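Local structure of spore coat polysaccharide biosynthesis protein spsE (Bacillus subtilis, 1VLI) at residues A35-D40 with G257-F262; F47-A52 with K247-D252. The protein probably acts as an N-acylneuraminate-9-phosphate synthase-like enzyme in the biosynthesis of spore coat polysaccharide. All coordinates share one frame; numbering follows the deposited sequence.

Contact 1 of 2, residues A35-D40 with G257-F262; sequences AGINHD and GADHSF
His-260 and Asp-40 meet tip to tip: NE2 of His-260 donates to OD1 of Asp-40 over 2.9 Å in a nearly straight bond (176°). The oxygen lies in the plane of the imidazole and is approached on its syn side, although carboxylate and ring are turned 62° apart. Asn-38 slides past the same ring in the opposite direction and stacks on one face, its amide tilted only 22° from the imidazole and its OD1 3.7 Å above the ring centre. OD1 also accepts the N-H of Asp-259 (N to OD1, 3.1 Å), in the plane of its carbonyl. A water accepts the N-H of Ile-37 (N to water, 2.7 Å) and lies 2.7 Å from OD2 of Asp-259, while CG1 of Ile-37 packs on CB of Ala-258 (3.9 Å). Farther out, His-260 ND1 pairs with Thr-250 and Asn-38 ND2 with O of Phe-249; a beta turn from Ile-37 to Asp-40 brings Asn-38 and Asp-40 to the same ring. With both nitrogens engaged and one face stacked, the imidazole is probably held against rotation, and the loop is tied to the end of strand 30-36, with the side chain of Asp-259 about 7 Å from the zinc ion.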
# COMPACT_ATOMS: atom_id res chain seq x y z
N ALA A 35 3.76 9.19 7.78
CA ALA A 35 4.90 10.12 7.85
C ALA A 35 5.70 10.17 6.55
O ALA A 35 6.30 11.21 6.24
CB ALA A 35 5.81 9.76 9.04
N GLY A 36 5.70 9.07 5.80
CA GLY A 36 6.34 9.01 4.49
C GLY A 36 7.85 9.22 4.58
O GLY A 36 8.56 8.39 5.16
N ILE A 37 8.32 10.31 3.97
CA ILE A 37 9.71 10.74 4.06
C ILE A 37 9.85 12.13 4.69
O ILE A 37 10.92 12.73 4.64
CB ILE A 37 10.43 10.69 2.68
CG1 ILE A 37 9.83 11.68 1.67
CG2 ILE A 37 10.48 9.29 2.12
CD1 ILE A 37 10.72 11.86 0.40
N ASN A 38 8.79 12.60 5.33
CA ASN A 38 8.73 13.95 5.90
C ASN A 38 9.66 14.22 7.10
O ASN A 38 9.57 15.28 7.72
CB ASN A 38 7.29 14.32 6.26
CG ASN A 38 6.38 14.52 5.03
OD1 ASN A 38 6.85 14.58 3.90
ND2 ASN A 38 5.08 14.62 5.28
N HIS A 39 10.56 13.29 7.40
CA HIS A 39 11.63 13.51 8.40
C HIS A 39 12.84 14.27 7.81
O HIS A 39 13.77 14.63 8.53
CB HIS A 39 12.10 12.17 8.95
CG HIS A 39 12.42 11.16 7.88
ND1 HIS A 39 13.53 11.27 7.07
CD2 HIS A 39 11.79 10.03 7.50
CE1 HIS A 39 13.57 10.24 6.24
NE2 HIS A 39 12.52 9.48 6.48
N ASP A 40 12.82 14.44 6.49
CA ASP A 40 13.83 15.15 5.71
C ASP A 40 15.27 14.66 5.96
O ASP A 40 16.20 15.45 5.88
CB ASP A 40 13.70 16.66 5.96
CG ASP A 40 12.42 17.28 5.37
OD1 ASP A 40 11.84 16.72 4.39
OD2 ASP A 40 11.93 18.35 5.82
N GLY A 257 8.58 21.11 0.08
CA GLY A 257 7.73 19.92 0.12
C GLY A 257 8.24 18.59 -0.39
O GLY A 257 8.21 18.34 -1.59
N ALA A 258 8.70 17.74 0.53
CA ALA A 258 8.76 16.28 0.29
C ALA A 258 7.33 15.81 -0.05
O ALA A 258 6.97 15.71 -1.22
CB ALA A 258 9.34 15.55 1.50
N ASP A 259 6.51 15.54 0.97
CA ASP A 259 5.04 15.53 0.82
C ASP A 259 4.44 16.49 1.83
O ASP A 259 3.43 16.20 2.44
CB ASP A 259 4.45 14.14 1.10
CG ASP A 259 4.87 13.09 0.09
OD1 ASP A 259 4.21 12.97 -0.97
OD2 ASP A 259 5.84 12.33 0.30
N HIS A 260 5.09 17.64 2.02
CA HIS A 260 4.82 18.48 3.19
C HIS A 260 3.59 19.33 3.03
O HIS A 260 2.78 19.45 3.95
CB HIS A 260 6.02 19.38 3.49
CG HIS A 260 7.17 18.66 4.10
ND1 HIS A 260 7.15 18.20 5.40
CD2 HIS A 260 8.39 18.33 3.61
CE1 HIS A 260 8.30 17.61 5.68
NE2 HIS A 260 9.06 17.67 4.60
N SER A 261 3.47 19.93 1.85
CA SER A 261 2.53 21.03 1.60
C SER A 261 1.07 20.65 1.79
O SER A 261 0.25 21.48 2.22
CB SER A 261 2.74 21.59 0.19
OG SER A 261 2.87 20.54 -0.74
N PHE A 262 0.76 19.40 1.46
CA PHE A 262 -0.61 18.92 1.47
C PHE A 262 -0.92 17.93 2.62
O PHE A 262 -2.07 17.51 2.78
CB PHE A 262 -0.97 18.35 0.08
CG PHE A 262 -0.84 19.37 -1.05
CD1 PHE A 262 -1.71 20.47 -1.14
CD2 PHE A 262 0.15 19.21 -2.04
CE1 PHE A 262 -1.60 21.41 -2.19
CE2 PHE A 262 0.27 20.15 -3.10
CZ PHE A 262 -0.60 21.25 -3.17
O HOH W 1 6.36 11.90 2.88

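Contact 2 of 2, residues F47-A52 with K247-D252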
# COMPACT_ATOMS: atom_id res chain seq x y z
N PHE A 47 11.70 11.37 15.12
CA PHE A 47 11.16 11.27 16.50
C PHE A 47 10.05 12.27 16.73
O PHE A 47 9.08 11.95 17.44
CB PHE A 47 12.24 11.49 17.59
CG PHE A 47 13.29 10.39 17.66
CD1 PHE A 47 12.96 9.05 17.47
CD2 PHE A 47 14.62 10.70 17.97
CE1 PHE A 47 13.92 8.05 17.54
CE2 PHE A 47 15.60 9.70 18.05
CZ PHE A 47 15.25 8.38 17.84
N ALA A 48 10.17 13.46 16.14
CA ALA A 48 9.13 14.49 16.31
C ALA A 48 7.82 14.10 15.58
O ALA A 48 6.72 14.38 16.07
CB ALA A 48 9.64 15.85 15.86
N LEU A 49 7.95 13.43 14.44
CA LEU A 49 6.76 12.96 13.71
C LEU A 49 6.03 11.91 14.54
O LEU A 49 4.85 12.04 14.80
CB LEU A 49 7.13 12.44 12.33
CG LEU A 49 7.41 13.55 11.30
CD1 LEU A 49 8.36 13.02 10.23
CD2 LEU A 49 6.12 14.09 10.67
N ILE A 50 6.77 10.91 15.00
CA ILE A 50 6.30 9.98 16.03
C ILE A 50 5.56 10.68 17.15
O ILE A 50 4.44 10.30 17.44
CB ILE A 50 7.47 9.08 16.57
CG1 ILE A 50 8.03 8.27 15.39
CG2 ILE A 50 6.98 8.12 17.66
CD1 ILE A 50 9.01 7.19 15.72
N ASP A 51 6.16 11.73 17.74
CA ASP A 51 5.51 12.52 18.81
C ASP A 51 4.17 13.06 18.39
O ASP A 51 3.19 12.95 19.13
CB ASP A 51 6.35 13.74 19.23
CG ASP A 51 7.57 13.38 20.07
OD1 ASP A 51 7.51 12.44 20.90
OD2 ASP A 51 8.65 14.01 19.98
N ALA A 52 4.15 13.69 17.22
CA ALA A 52 2.93 14.32 16.69
C ALA A 52 1.80 13.31 16.50
O ALA A 52 0.65 13.59 16.87
CB ALA A 52 3.24 15.03 15.38
N LYS A 247 -3.93 8.83 6.72
CA LYS A 247 -3.74 10.22 6.28
C LYS A 247 -2.27 10.62 6.44
O LYS A 247 -1.64 10.24 7.44
CB LYS A 247 -4.61 11.16 7.12
CG LYS A 247 -4.80 12.59 6.57
CD LYS A 247 -6.01 12.72 5.69
CE LYS A 247 -6.48 14.17 5.60
NZ LYS A 247 -7.57 14.32 4.59
N HIS A 248 -1.74 11.36 5.46
CA HIS A 248 -0.39 11.92 5.55
C HIS A 248 -0.36 13.05 6.59
O HIS A 248 -1.34 13.82 6.71
CB HIS A 248 0.10 12.49 4.23
CG HIS A 248 0.27 11.47 3.15
ND1 HIS A 248 1.49 11.19 2.58
CD2 HIS A 248 -0.64 10.68 2.53
CE1 HIS A 248 1.33 10.25 1.66
NE2 HIS A 248 0.05 9.93 1.60
N PHE A 249 0.74 13.11 7.33
CA PHE A 249 0.99 14.23 8.21
C PHE A 249 2.45 14.67 8.15
O PHE A 249 3.33 13.92 7.72
CB PHE A 249 0.58 13.92 9.65
CG PHE A 249 1.60 13.13 10.43
CD1 PHE A 249 1.82 11.79 10.16
CD2 PHE A 249 2.31 13.74 11.47
CE1 PHE A 249 2.73 11.06 10.88
CE2 PHE A 249 3.24 13.02 12.22
CZ PHE A 249 3.46 11.67 11.93
N THR A 250 2.69 15.91 8.54
CA THR A 250 4.03 16.46 8.58
C THR A 250 4.17 17.21 9.88
O THR A 250 3.22 17.29 10.65
CB THR A 250 4.29 17.38 7.37
OG1 THR A 250 5.58 17.98 7.50
CG2 THR A 250 3.32 18.59 7.39
N ILE A 251 5.35 17.75 10.13
CA ILE A 251 5.62 18.49 11.35
C ILE A 251 5.39 19.98 11.10
O ILE A 251 5.14 20.75 12.03
CB ILE A 251 7.08 18.15 11.88
CG1 ILE A 251 7.13 18.16 13.40
CG2 ILE A 251 8.20 19.01 11.25
CD1 ILE A 251 6.52 16.93 14.02
N ASP A 252 5.43 20.35 9.82
CA ASP A 252 5.30 21.75 9.37
C ASP A 252 5.00 21.79 7.86
O ASP A 252 5.84 21.41 7.05
CB ASP A 252 6.60 22.52 9.69
CG ASP A 252 6.65 23.89 9.05
OD1 ASP A 252 5.61 24.43 8.62
OD2 ASP A 252 7.72 24.53 8.95
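OG1 of Thr-250 is gripped twice: ND1 of His-260 is its stronger partner, and the backbone N of Asp-252 adds a weak but straight bond to OG1 (3.3 Å, 174°). The side chain of Thr-250 sets off away from the helix, whereas its carbonyl carbon meets CD2 of Leu-49. The next residue packs on the helix itself: CD1 of Ile-251 lies 3.3 Å from the O of Ala-48 and also touches CB of Ala-48 (3.8 Å) and CB of Ala-52, so one branch tip rests on successive turns. The O of Leu-49 faces the edge of the Phe-249 ring, near its plane, with CE2 and CZ of the ring each 3.2 Å from that O; the partly positive ring hydrogens are likely to suit this carbonyl. Leu-49 and Phe-249 cross obliquely, CD2 of Leu-49 approaching CE2 of Phe-249 to 3.4 Å, and CB of Ala-52 reaches the same CE2 at 3.7 Å. In Phe-249 the CG sits between the backbone N and the carbonyl carbon (chi1 82°), on a CB that already points toward the helix. An alanine here would probably open a gap between helix and strand end, leaving the CD2 of Leu-49 and the CB of Ala-52 without their aromatic partner. Phe-249 also packs on Ala-33 and Ala-35 of strand 30-36 and on Leu-269 of helix 266-285. Just before it, His-248 joins His-226 in binding the zinc ion. Helix 43-56 thus lies on the outside of the barrel, over the end of strand 244-248, while Ile-50 turns away to pack on helix 103-112.

The two contacts lie with their centres 9 Å apart on the same side of the chain's centre. In chain order the segments run 35-40, 47-52, 247-252 and 257-262, so contact 2 falls within the span bounded by contact 1. Strand 30-36 leads through the loop of contact 1 into helix 43-56, and strand 244-248 runs through 247-252 into the loop holding 257-262. These strands are first and last in chain order of the eight parallel strands, and neighbours in the sheet, as expected for the closure of a TIM barrel. Probable hydrogen bonds from Asn-38 ND2 to Phe-249 O and between His-260 ND1 and Thr-250 OG1 join the contacts, coupling the loops after both strands beside the strand that carries zinc ligand His-248.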